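Local coordinates for Mgp-operon protein 3 (Mycoplasma pneumoniae, PDB 6RJ1), which is an extracellular adhesion protein, P40/P90, that probably acts with the adhesin P1 in attachment of the bacterium to host cells and their surface sugars, at residues S39-D44 with A55-L61; L28-A34 with V115-K119; L179-N183 with Y662-G666; V669-L675 with S740-A746. One frame throughout, in Å; residues are numbered along the deposited sequence. Where two conformers were deposited one is given.

Contact 1 of 4, residues S39-D44 with A55-L61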
loop_
_atom_site.group_PDB
_atom_site.type_symbol
_atom_site.label_atom_id
_atom_site.label_comp_id
_atom_site.label_asym_id
_atom_site.label_seq_id
_atom_site.Cartn_x
_atom_site.Cartn_y
_atom_site.Cartn_z
ATOM N N SER A 39 -4.622 25.790 8.927
ATOM C CA SER A 39 -5.088 24.552 8.272
ATOM C C SER A 39 -4.018 23.454 8.209
ATOM O O SER A 39 -4.352 22.289 7.947
ATOM C CB SER A 39 -5.617 24.834 6.872
ATOM O OG SER A 39 -4.593 25.337 6.029
ATOM N N TYR A 40 -2.739 23.825 8.422
ATOM C CA TYR A 40 -1.645 22.867 8.419
ATOM C C TYR A 40 -1.726 21.941 9.610
ATOM O O TYR A 40 -2.121 22.347 10.702
ATOM C CB TYR A 40 -0.281 23.539 8.308
ATOM C CG TYR A 40 0.068 23.941 6.893
ATOM C CD1 TYR A 40 0.598 23.016 5.996
ATOM C CD2 TYR A 40 -0.118 25.247 6.453
ATOM C CE1 TYR A 40 0.919 23.380 4.691
ATOM C CE2 TYR A 40 0.209 25.626 5.154
ATOM C CZ TYR A 40 0.728 24.688 4.276
ATOM O OH TYR A 40 1.074 25.069 3.004
ATOM N N GLU A 41 -1.401 20.677 9.367
ATOM C CA GLU A 41 -1.482 19.586 10.319
ATOM C C GLU A 41 -0.172 18.785 10.271
ATOM O O GLU A 41 0.303 18.444 9.183
ATOM C CB GLU A 41 -2.708 18.724 9.948
ATOM C CG GLU A 41 -2.909 17.442 10.741
ATOM C CD GLU A 41 -3.455 16.267 9.935
ATOM O OE1 GLU A 41 -4.529 15.749 10.317
ATOM O OE2 GLU A 41 -2.820 15.862 8.930
ATOM N N LEU A 42 0.425 18.519 11.457
ATOM C CA LEU A 42 1.654 17.739 11.576
ATOM C C LEU A 42 1.318 16.261 11.346
ATOM O O LEU A 42 0.473 15.709 12.054
ATOM C CB LEU A 42 2.333 17.997 12.931
ATOM C CG LEU A 42 3.472 17.057 13.334
ATOM C CD1 LEU A 42 4.678 17.212 12.435
ATOM C CD2 LEU A 42 3.859 17.267 14.782
ATOM N N VAL A 43 1.940 15.650 10.313
ATOM C CA VAL A 43 1.705 14.265 9.853
ATOM C C VAL A 43 2.770 13.302 10.357
ATOM O O VAL A 43 2.446 12.172 10.712
ATOM C CB VAL A 43 1.589 14.161 8.307
ATOM C CG1 VAL A 43 0.834 12.907 7.896
ATOM C CG2 VAL A 43 0.927 15.387 7.712
ATOM N N ASP A 44 4.038 13.718 10.326
ATOM C CA ASP A 44 5.180 12.903 10.753
ATOM C C ASP A 44 6.301 13.823 11.166
ATOM O O ASP A 44 6.341 14.974 10.740
ATOM C CB ASP A 44 5.645 11.957 9.610
ATOM C CG ASP A 44 6.577 10.819 10.019
ATOM O OD1 ASP A 44 6.842 10.666 11.243
ATOM O OD2 ASP A 44 7.034 10.073 9.120
ATOM N N ALA A 55 10.143 17.893 10.514
ATOM C CA ALA A 55 8.689 17.693 10.576
ATOM C C ALA A 55 8.055 17.704 9.177
ATOM O O ALA A 55 8.644 18.242 8.244
ATOM C CB ALA A 55 8.046 18.754 11.465
ATOM N N LEU A 56 6.875 17.084 9.034
ATOM C CA LEU A 56 6.106 17.007 7.794
ATOM C C LEU A 56 4.702 17.540 8.066
ATOM O O LEU A 56 3.999 17.040 8.951
ATOM C CB LEU A 56 6.047 15.555 7.282
ATOM C CG LEU A 56 5.305 15.290 5.964
ATOM C CD1 LEU A 56 5.898 16.096 4.815
ATOM C CD2 LEU A 56 5.315 13.817 5.629
ATOM N N VAL A 57 4.305 18.563 7.317
ATOM C CA VAL A 57 2.996 19.201 7.486
ATOM C C VAL A 57 2.227 19.303 6.163
ATOM O O VAL A 57 2.827 19.556 5.115
ATOM C CB VAL A 57 3.086 20.590 8.201
ATOM C CG1 VAL A 57 3.485 20.454 9.670
ATOM C CG2 VAL A 57 4.013 21.551 7.461
ATOM N N ARG A 58 0.899 19.162 6.234
ATOM C CA ARG A 58 0.010 19.271 5.082
ATOM C C ARG A 58 -1.252 20.047 5.443
ATOM O O ARG A 58 -1.601 20.118 6.612
ATOM C CB ARG A 58 -0.318 17.876 4.499
ATOM C CG ARG A 58 -1.216 17.014 5.360
ATOM C CD ARG A 58 -1.313 15.602 4.833
ATOM N NE ARG A 58 -2.039 14.743 5.771
ATOM C CZ ARG A 58 -2.238 13.444 5.601
ATOM N NH1 ARG A 58 -1.769 12.829 4.522
ATOM N NH2 ARG A 58 -2.911 12.749 6.505
ATOM N N SER A 59 -1.935 20.621 4.451
ATOM C CA SER A 59 -3.160 21.385 4.677
ATOM C C SER A 59 -4.313 20.798 3.889
ATOM O O SER A 59 -4.129 20.412 2.732
ATOM C CB SER A 59 -2.954 22.852 4.307
ATOM O OG SER A 59 -4.176 23.531 4.073
ATOM N N ALA A 60 -5.515 20.760 4.508
ATOM C CA ALA A 60 -6.751 20.266 3.887
ATOM C C ALA A 60 -7.278 21.275 2.842
ATOM O O ALA A 60 -8.296 21.032 2.184
ATOM C CB ALA A 60 -7.800 20.013 4.956
ATOM N N LEU A 61 -6.584 22.407 2.699
ATOM C CA LEU A 61 -6.949 23.437 1.745
ATOM C C LEU A 61 -6.176 23.313 0.442
ATOM O O LEU A 61 -6.411 24.108 -0.467
ATOM C CB LEU A 61 -6.790 24.842 2.349
ATOM C CG LEU A 61 -7.836 25.262 3.379
ATOM C CD1 LEU A 61 -7.394 26.510 4.094
ATOM C CD2 LEU A 61 -9.200 25.476 2.748
#
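Backbone hydrogen bonds tie 39-44 to 55-61. Glu41 and Arg58 exchange two: Glu41 N to Arg58 O is 2.8 Å, and Arg58 N to Glu41 O is 3.1 Å. Val43 N donates to Leu56 O (2.8 Å) and Leu56 N to Asp44 O (2.8 Å). Val43 and Asp44 thus both face Leu56, a classic beta bulge. It shifts the register by one residue within the antiparallel hairpin of strands 40-48 and 52-59, at one edge of a mixed sheet. Apolar contacts lie on the face of Tyr40, Leu42 and Val57. Leu42 CD1 is 3.8 Å from Ala55 CB. Ser59 CB sits over the Tyr40 ring in a CH-pi contact, 3.9 Å from the centroid. On the other face, Glu41 OE2 and Arg58 NE form a salt bridge at 3.4 Å, its hydrogen bond weak; Arg58 NH1 also bonds to His452 O. At the open end, Ser39 OG and Ser59 OG share a hydrogen bond of 2.7 Å. Ser59 OG also accepts from Leu61 N (3.0 Å), an ST turn.

Contact 2 of 4, residues L28-A34 with V115-K119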
loop_
_atom_site.group_PDB
_atom_site.type_symbol
_atom_site.label_atom_id
_atom_site.label_comp_id
_atom_site.label_asym_id
_atom_site.label_seq_id
_atom_site.Cartn_x
_atom_site.Cartn_y
_atom_site.Cartn_z
ATOM N N LEU A 28 6.570 22.535 21.406
ATOM C CA LEU A 28 6.741 23.281 20.170
ATOM C C LEU A 28 5.533 23.111 19.238
ATOM O O LEU A 28 5.266 21.992 18.799
ATOM C CB LEU A 28 8.060 22.824 19.499
ATOM C CG LEU A 28 8.310 23.198 18.031
ATOM C CD1 LEU A 28 8.989 24.544 17.910
ATOM C CD2 LEU A 28 9.119 22.128 17.339
ATOM N N ASP A 29 4.818 24.223 18.924
ATOM C CA ASP A 29 3.709 24.201 17.968
ATOM C C ASP A 29 4.352 24.380 16.610
ATOM O O ASP A 29 4.639 25.502 16.185
ATOM C CB ASP A 29 2.651 25.289 18.233
ATOM C CG ASP A 29 1.385 25.193 17.371
ATOM O OD1 ASP A 29 1.470 24.689 16.217
ATOM O OD2 ASP A 29 0.316 25.622 17.846
ATOM N N VAL A 30 4.621 23.247 15.964
ATOM C CA VAL A 30 5.296 23.100 14.682
ATOM C C VAL A 30 4.712 24.037 13.597
ATOM O O VAL A 30 5.480 24.706 12.899
ATOM C CB VAL A 30 5.291 21.597 14.298
ATOM C CG1 VAL A 30 5.614 21.364 12.836
ATOM C CG2 VAL A 30 6.248 20.808 15.183
ATOM N N VAL A 31 3.370 24.129 13.506
ATOM C CA VAL A 31 2.660 24.954 12.520
ATOM C C VAL A 31 2.833 26.466 12.819
ATOM O O VAL A 31 3.187 27.220 11.903
ATOM C CB VAL A 31 1.182 24.499 12.366
ATOM C CG1 VAL A 31 0.367 25.468 11.513
ATOM C CG2 VAL A 31 1.113 23.098 11.778
ATOM N N ARG A 32 2.599 26.888 14.076
ATOM C CA ARG A 32 2.754 28.278 14.516
ATOM C C ARG A 32 4.212 28.747 14.369
ATOM O O ARG A 32 4.446 29.842 13.852
ATOM C CB ARG A 32 2.296 28.437 15.977
ATOM C CG ARG A 32 1.058 29.306 16.154
ATOM C CD ARG A 32 -0.160 28.485 16.535
ATOM N NE ARG A 32 -1.326 29.325 16.802
ATOM C CZ ARG A 32 -2.451 28.901 17.372
ATOM N NH1 ARG A 32 -2.569 27.638 17.767
ATOM N NH2 ARG A 32 -3.457 29.741 17.572
ATOM N N ALA A 33 5.181 27.904 14.807
ATOM C CA ALA A 33 6.628 28.192 14.771
ATOM C C ALA A 33 7.184 28.329 13.360
ATOM O O ALA A 33 8.115 29.107 13.156
ATOM C CB ALA A 33 7.404 27.128 15.531
ATOM N N ALA A 34 6.618 27.576 12.394
ATOM C CA ALA A 34 7.049 27.614 10.993
ATOM C C ALA A 34 6.395 28.756 10.212
ATOM O O ALA A 34 6.701 28.940 9.034
ATOM C CB ALA A 34 6.768 26.282 10.323
ATOM N N VAL A 115 8.271 20.195 4.462
ATOM C CA VAL A 115 9.194 19.492 5.335
ATOM C C VAL A 115 9.827 20.652 6.096
ATOM O O VAL A 115 10.372 21.569 5.466
ATOM C CB VAL A 115 10.237 18.621 4.586
ATOM C CG1 VAL A 115 11.391 18.233 5.504
ATOM C CG2 VAL A 115 9.585 17.381 3.999
ATOM N N LEU A 116 9.674 20.662 7.428
ATOM C CA LEU A 116 10.194 21.734 8.277
ATOM C C LEU A 116 11.440 21.278 9.007
ATOM O O LEU A 116 11.471 20.164 9.533
ATOM C CB LEU A 116 9.140 22.214 9.290
ATOM C CG LEU A 116 7.700 22.327 8.810
ATOM C CD1 LEU A 116 6.782 22.527 9.960
ATOM C CD2 LEU A 116 7.525 23.452 7.824
ATOM N N ILE A 117 12.459 22.146 9.044
ATOM C CA ILE A 117 13.727 21.882 9.713
ATOM C C ILE A 117 13.844 22.819 10.913
ATOM O O ILE A 117 13.657 24.038 10.785
ATOM C CB ILE A 117 14.934 22.027 8.738
ATOM C CG1 ILE A 117 14.733 21.232 7.414
ATOM C CG2 ILE A 117 16.274 21.686 9.409
ATOM C CD1 ILE A 117 14.568 19.665 7.496
ATOM N N PHE A 118 14.152 22.235 12.079
ATOM C CA PHE A 118 14.322 22.949 13.336
ATOM C C PHE A 118 15.694 22.655 13.909
ATOM O O PHE A 118 16.211 21.551 13.741
ATOM C CB PHE A 118 13.242 22.526 14.344
ATOM C CG PHE A 118 11.836 22.949 13.998
ATOM C CD1 PHE A 118 11.021 22.138 13.211
ATOM C CD2 PHE A 118 11.309 24.142 14.489
ATOM C CE1 PHE A 118 9.714 22.526 12.903
ATOM C CE2 PHE A 118 9.998 24.527 14.184
ATOM C CZ PHE A 118 9.210 23.716 13.394
ATOM N N LYS A 119 16.283 23.643 14.581
ATOM C CA LYS A 119 17.581 23.510 15.240
ATOM C C LYS A 119 17.363 23.566 16.740
ATOM O O LYS A 119 16.481 24.304 17.194
ATOM C CB LYS A 119 18.592 24.575 14.769
ATOM C CG LYS A 119 18.335 26.033 15.159
ATOM C CD LYS A 119 19.561 26.896 14.862
ATOM C CE LYS A 119 19.238 28.370 14.850
ATOM N NZ LYS A 119 18.472 28.780 13.630
#
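Strand 115-119 meets 28-34 through two side chains, Leu116 and Phe118. Their neighbours Val115, Ile117 and Lys119 alternate to the other face and take no part. First, Leu116 CD1 lies 3.3 Å from Val30 CG1 and 3.8 Å from Ala34 CB. Two residues on, Phe118 provides the larger surface. Leu28 CD2 rests over one face of the Phe118 ring in a CH-pi contact, 4.1 Å from that ring's centroid. The ring edge points at the helical turn, with Phe118 CE2 3.9 Å from Ala33 CB and Phe118 CZ 3.9 Å from Val30 O. Asp29 N-caps that turn from its far side: Asp29 OD1 accepts from Arg32 N at 3.3 Å. The side chains that meet are all apolar, and the two segments share no hydrogen bond. Helix 30-33 packs on the face of the mixed sheet that carries Leu116 and Phe118. Val30 also touches Ala55 of strand 52-59, Ala34 touches Phe128 of strand 125-135, and Leu28 pairs with Leu14 in a separate small antiparallel sheet.

Contact 3 of 4, residues L179-N183 with Y662-G666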
loop_
_atom_site.group_PDB
_atom_site.type_symbol
_atom_site.label_atom_id
_atom_site.label_comp_id
_atom_site.label_asym_id
_atom_site.label_seq_id
_atom_site.Cartn_x
_atom_site.Cartn_y
_atom_site.Cartn_z
ATOM N N LEU A 179 -16.184 -5.329 -2.419
ATOM C CA LEU A 179 -15.003 -5.508 -3.267
ATOM C C LEU A 179 -15.299 -6.360 -4.515
ATOM O O LEU A 179 -14.592 -6.235 -5.520
ATOM C CB LEU A 179 -13.837 -6.127 -2.471
ATOM C CG LEU A 179 -12.913 -5.225 -1.627
ATOM C CD1 LEU A 179 -12.888 -3.762 -2.100
ATOM C CD2 LEU A 179 -13.211 -5.345 -0.176
ATOM N N ALA A 180 -16.333 -7.228 -4.440
ATOM C CA ALA A 180 -16.742 -8.162 -5.498
ATOM C C ALA A 180 -17.303 -7.495 -6.759
ATOM O O ALA A 180 -18.323 -6.815 -6.699
ATOM C CB ALA A 180 -17.735 -9.182 -4.950
ATOM N N ARG A 181 -16.646 -7.722 -7.903
ATOM C CA ARG A 181 -17.027 -7.194 -9.214
ATOM C C ARG A 181 -17.391 -8.376 -10.111
ATOM O O ARG A 181 -16.684 -9.384 -10.088
ATOM C CB ARG A 181 -15.826 -6.431 -9.820
ATOM C CG ARG A 181 -15.932 -4.900 -9.888
ATOM C CD ARG A 181 -16.218 -4.166 -8.583
ATOM N NE ARG A 181 -15.122 -4.168 -7.614
ATOM C CZ ARG A 181 -14.457 -3.078 -7.230
ATOM N NH1 ARG A 181 -13.514 -3.162 -6.305
ATOM N NH2 ARG A 181 -14.737 -1.897 -7.764
ATOM N N VAL A 182 -18.471 -8.260 -10.913
ATOM C CA VAL A 182 -18.903 -9.320 -11.835
ATOM C C VAL A 182 -17.757 -9.708 -12.782
ATOM O O VAL A 182 -17.081 -8.838 -13.330
ATOM C CB VAL A 182 -20.234 -8.998 -12.576
ATOM C CG1 VAL A 182 -20.602 -10.099 -13.572
ATOM C CG2 VAL A 182 -21.373 -8.786 -11.578
ATOM N N ASN A 183 -17.502 -11.019 -12.891
ATOM C CA ASN A 183 -16.450 -11.591 -13.725
ATOM C C ASN A 183 -16.506 -11.128 -15.171
ATOM O O ASN A 183 -17.586 -11.013 -15.759
ATOM C CB ASN A 183 -16.521 -13.119 -13.702
ATOM C CG ASN A 183 -15.656 -13.796 -12.688
ATOM O OD1 ASN A 183 -14.642 -13.268 -12.205
ATOM N ND2 ASN A 183 -16.034 -15.013 -12.376
ATOM N N TYR A 662 -10.710 -8.107 -9.179
ATOM C CA TYR A 662 -11.815 -8.051 -8.230
ATOM C C TYR A 662 -12.935 -8.972 -8.691
ATOM O O TYR A 662 -14.059 -8.865 -8.193
ATOM C CB TYR A 662 -12.335 -6.620 -8.117
ATOM C CG TYR A 662 -11.499 -5.712 -7.241
ATOM C CD1 TYR A 662 -11.295 -6.005 -5.893
ATOM C CD2 TYR A 662 -11.004 -4.508 -7.728
ATOM C CE1 TYR A 662 -10.587 -5.136 -5.062
ATOM C CE2 TYR A 662 -10.309 -3.626 -6.903
ATOM C CZ TYR A 662 -10.105 -3.944 -5.571
ATOM O OH TYR A 662 -9.413 -3.085 -4.762
ATOM N N GLY A 663 -12.624 -9.852 -9.649
ATOM C CA GLY A 663 -13.564 -10.804 -10.229
ATOM C C GLY A 663 -14.154 -11.707 -9.173
ATOM O O GLY A 663 -13.423 -12.436 -8.503
ATOM N N ASP A 664 -15.472 -11.617 -8.985
ATOM C CA ASP A 664 -16.260 -12.360 -8.003
ATOM C C ASP A 664 -16.285 -13.854 -8.353
ATOM O O ASP A 664 -17.252 -14.368 -8.918
ATOM C CB ASP A 664 -17.667 -11.746 -7.905
ATOM C CG ASP A 664 -18.512 -12.285 -6.785
ATOM O OD1 ASP A 664 -17.941 -12.648 -5.731
ATOM O OD2 ASP A 664 -19.752 -12.340 -6.955
ATOM N N ASP A 665 -15.174 -14.534 -8.044
ATOM C CA ASP A 665 -14.941 -15.945 -8.336
ATOM C C ASP A 665 -14.088 -16.584 -7.222
ATOM O O ASP A 665 -13.514 -15.875 -6.380
ATOM C CB ASP A 665 -14.225 -16.069 -9.701
ATOM C CG ASP A 665 -14.239 -17.469 -10.291
ATOM O OD1 ASP A 665 -15.311 -17.896 -10.784
ATOM O OD2 ASP A 665 -13.184 -18.140 -10.253
ATOM N N GLY A 666 -14.019 -17.913 -7.243
ATOM C CA GLY A 666 -13.241 -18.699 -6.298
ATOM C C GLY A 666 -11.741 -18.511 -6.420
ATOM O O GLY A 666 -11.050 -18.461 -5.400
#
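A cation-pi interaction between Arg181 and Tyr662 marks this meeting of two loops. Arg181 CZ lies 4.1 Å from the centroid of the Tyr662 ring, over its face. The arginine side chain folds back to reach that place, and Arg181 NE donates to Leu179 O at 3.0 Å. Glu167 ties both partners down, by a salt bridge to Arg181 NH1 and a hydrogen bond from Tyr662 OH, which also bonds to Ser657. A single backbone bridge pairs Arg181 with Gly663, its two hydrogen bonds made by the residues on either side of Gly663. Arg181 N donates to Tyr662 O at 2.8 Å, and Asp664 N donates to Arg181 O at 2.8 Å. Asn183 OD1 lies 3.3 Å from Gly663 CA, so a side chain at Gly663 would collide with it. Asn183 ND2 makes a weak hydrogen bond to Asp665 OD1 at 3.4 Å. Asp664 centres an inverse gamma turn, and its carboxylate bonds to Ser761. Segment 179-183 links helices 176-179 and 187-192. Segment 662-666 leads from strand 650-654 into helix 666-673, which Asp665 N-caps. Tyr229 of strand 229-230 touches both Arg181 and Tyr662, while Phe221 and Lys222 of strand 220-222 flank Arg181 and Val182.

Contact 4 of 4, residues V669-L675 with S740-A746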
loop_
_atom_site.group_PDB
_atom_site.type_symbol
_atom_site.label_atom_id
_atom_site.label_comp_id
_atom_site.label_asym_id
_atom_site.label_seq_id
_atom_site.Cartn_x
_atom_site.Cartn_y
_atom_site.Cartn_z
ATOM N N VAL A 669 -10.476 -15.472 -4.579
ATOM C CA VAL A 669 -10.586 -15.767 -3.143
ATOM C C VAL A 669 -9.366 -16.614 -2.731
ATOM O O VAL A 669 -8.702 -16.302 -1.748
ATOM C CB VAL A 669 -11.932 -16.466 -2.801
ATOM C CG1 VAL A 669 -11.957 -16.979 -1.367
ATOM C CG2 VAL A 669 -13.111 -15.540 -3.051
ATOM N N PHE A 670 -9.057 -17.657 -3.515
ATOM C CA PHE A 670 -7.925 -18.553 -3.289
ATOM C C PHE A 670 -6.579 -17.829 -3.354
ATOM O O PHE A 670 -5.691 -18.096 -2.549
ATOM C CB PHE A 670 -7.990 -19.737 -4.271
ATOM C CG PHE A 670 -8.758 -20.926 -3.738
ATOM C CD1 PHE A 670 -10.119 -20.837 -3.474
ATOM C CD2 PHE A 670 -8.115 -22.129 -3.480
ATOM C CE1 PHE A 670 -10.821 -21.928 -2.952
ATOM C CE2 PHE A 670 -8.818 -23.220 -2.959
ATOM C CZ PHE A 670 -10.168 -23.112 -2.700
ATOM N N ASP A 671 -6.459 -16.881 -4.275
ATOM C CA ASP A 671 -5.260 -16.072 -4.487
ATOM C C ASP A 671 -5.043 -15.056 -3.381
ATOM O O ASP A 671 -3.901 -14.751 -3.052
ATOM C CB ASP A 671 -5.352 -15.353 -5.836
ATOM C CG ASP A 671 -5.158 -16.219 -7.075
ATOM O OD1 ASP A 671 -5.281 -17.461 -6.968
ATOM O OD2 ASP A 671 -4.884 -15.657 -8.143
ATOM N N ALA A 672 -6.124 -14.495 -2.836
ATOM C CA ALA A 672 -6.023 -13.482 -1.795
ATOM C C ALA A 672 -5.823 -14.088 -0.423
ATOM O O ALA A 672 -5.193 -13.470 0.429
ATOM C CB ALA A 672 -7.261 -12.610 -1.804
ATOM N N LEU A 673 -6.360 -15.294 -0.201
ATOM C CA LEU A 673 -6.299 -15.978 1.081
ATOM C C LEU A 673 -5.177 -17.024 1.178
ATOM O O LEU A 673 -4.973 -17.604 2.248
ATOM C CB LEU A 673 -7.678 -16.581 1.382
ATOM C CG LEU A 673 -8.723 -15.681 2.063
ATOM C CD1 LEU A 673 -9.187 -14.542 1.160
ATOM C CD2 LEU A 673 -9.931 -16.486 2.474
ATOM N N GLY A 674 -4.434 -17.210 0.085
ATOM C CA GLY A 674 -3.310 -18.139 -0.003
ATOM C C GLY A 674 -3.708 -19.583 0.192
ATOM O O GLY A 674 -3.093 -20.291 0.994
ATOM N N LEU A 675 -4.750 -20.014 -0.538
ATOM C CA LEU A 675 -5.328 -21.341 -0.422
ATOM C C LEU A 675 -4.960 -22.300 -1.571
ATOM O O LEU A 675 -5.437 -23.435 -1.604
ATOM C CB LEU A 675 -6.852 -21.208 -0.263
ATOM C CG LEU A 675 -7.339 -20.602 1.049
ATOM C CD1 LEU A 675 -8.726 -20.035 0.894
ATOM C CD2 LEU A 675 -7.324 -21.628 2.163
ATOM N N SER A 740 -11.406 -15.461 7.600
ATOM C CA SER A 740 -12.690 -15.687 6.950
ATOM C C SER A 740 -13.378 -16.866 7.620
ATOM O O SER A 740 -12.743 -17.897 7.870
ATOM C CB SER A 740 -12.503 -15.967 5.462
ATOM O OG SER A 740 -12.094 -14.804 4.767
ATOM N N ALA A 741 -14.675 -16.711 7.914
ATOM C CA ALA A 741 -15.482 -17.743 8.567
ATOM C C ALA A 741 -15.697 -18.960 7.681
ATOM O O ALA A 741 -15.568 -20.080 8.161
ATOM C CB ALA A 741 -16.820 -17.164 9.004
ATOM N N ASN A 742 -15.997 -18.742 6.391
ATOM C CA ASN A 742 -16.291 -19.808 5.432
ATOM C C ASN A 742 -15.204 -19.965 4.359
ATOM O O ASN A 742 -15.526 -20.062 3.167
ATOM C CB ASN A 742 -17.684 -19.566 4.791
ATOM C CG ASN A 742 -17.800 -18.275 3.981
ATOM O OD1 ASN A 742 -17.001 -17.330 4.122
ATOM N ND2 ASN A 742 -18.798 -18.214 3.109
ATOM N N PHE A 743 -13.917 -19.999 4.771
ATOM C CA PHE A 743 -12.816 -20.158 3.813
ATOM C C PHE A 743 -12.924 -21.497 3.059
ATOM O O PHE A 743 -13.194 -22.532 3.683
ATOM C CB PHE A 743 -11.434 -19.956 4.455
ATOM C CG PHE A 743 -11.032 -20.962 5.509
ATOM C CD1 PHE A 743 -10.300 -22.096 5.167
ATOM C CD2 PHE A 743 -11.333 -20.748 6.849
ATOM C CE1 PHE A 743 -9.916 -23.018 6.140
ATOM C CE2 PHE A 743 -10.940 -21.665 7.824
ATOM C CZ PHE A 743 -10.235 -22.794 7.464
ATOM N N PRO A 744 -12.815 -21.485 1.713
ATOM C CA PRO A 744 -12.961 -22.742 0.962
ATOM C C PRO A 744 -11.712 -23.627 0.971
ATOM O O PRO A 744 -10.658 -23.216 1.458
ATOM C CB PRO A 744 -13.353 -22.274 -0.449
ATOM C CG PRO A 744 -13.185 -20.778 -0.459
ATOM C CD PRO A 744 -12.539 -20.354 0.811
ATOM N N GLU A 745 -11.843 -24.859 0.453
ATOM C CA GLU A 745 -10.744 -25.817 0.373
ATOM C C GLU A 745 -10.865 -26.683 -0.866
ATOM O O GLU A 745 -11.939 -27.222 -1.135
ATOM C CB GLU A 745 -10.587 -26.651 1.666
ATOM C CG GLU A 745 -11.857 -26.872 2.480
ATOM C CD GLU A 745 -11.654 -27.074 3.972
ATOM O OE1 GLU A 745 -12.253 -28.022 4.531
ATOM O OE2 GLU A 745 -10.900 -26.283 4.585
ATOM N N ALA A 746 -9.776 -26.774 -1.646
ATOM C CA ALA A 746 -9.727 -27.545 -2.889
ATOM C C ALA A 746 -9.321 -28.996 -2.657
ATOM O O ALA A 746 -8.384 -29.267 -1.903
ATOM C CB ALA A 746 -8.783 -26.885 -3.883
#
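Pro744 is the main bump here. Its ring projects from the loop 740-746 and sits among three side chains of 669-675. Phe670 CE1 is 3.6 Å from Pro744 CB, Val669 CG1 is 4.1 Å from Pro744 CD, and Leu675 CD1 is 3.8 Å from Pro744 CD. Val669, Phe670 and Leu675 together thus shape the hollow that receives it. The Phe670 ring reaches further along the loop and meets Ala746, with Phe670 CE2 3.8 Å from Ala746 CB. Tyr617 meets the same ring from outside the contact. Leu673 is a bump from the helix side. Leu673 CD2 lies 3.6 Å from Ser740 OG and 4.3 Å from Phe743 CB, so it fits between these two loop residues. Leu675 CD2 in turn comes within 4.3 Å of Phe743 CD1. Gly674, with positive phi, is where the chain leaves helical geometry. Leu675 N bonds back to Phe670 O at 2.9 Å, and the Leu675 side chain points toward the loop. The end of helix 666-673 thus packs on the long loop between strands 723-732 and 779-786. The side chains that meet are mostly apolar; the few polar atoms at the interface make no bond across it. Ser740 OG has its polar partner in Ser774. Fit and exclusion of water, rather than polar bonds between the two segments, therefore hold this helix end against the loop.

In the fold
The contacts form two pairs on opposite sides of the chain's centre. Contacts 1 and 2 have centres 11 Å apart and share a mixed sheet, in which strands 52-59 and 114-121 are neighbours. They touch directly: Ala55 O to Leu116 N is 2.8 Å, a probable hydrogen bond. Along the chain, contact 1 falls within the span that contact 2 encloses. Contacts 3 and 4 come later, with centres 14 Å apart. Contact 3 ends where helix 666-673 starts, and contact 4 uses the end of that helix. Centres of the two pairs lie about 37 to 48 Å apart. Contact 3 joins segments 479 residues apart, so parts far apart in sequence meet in the folded extracellular chain.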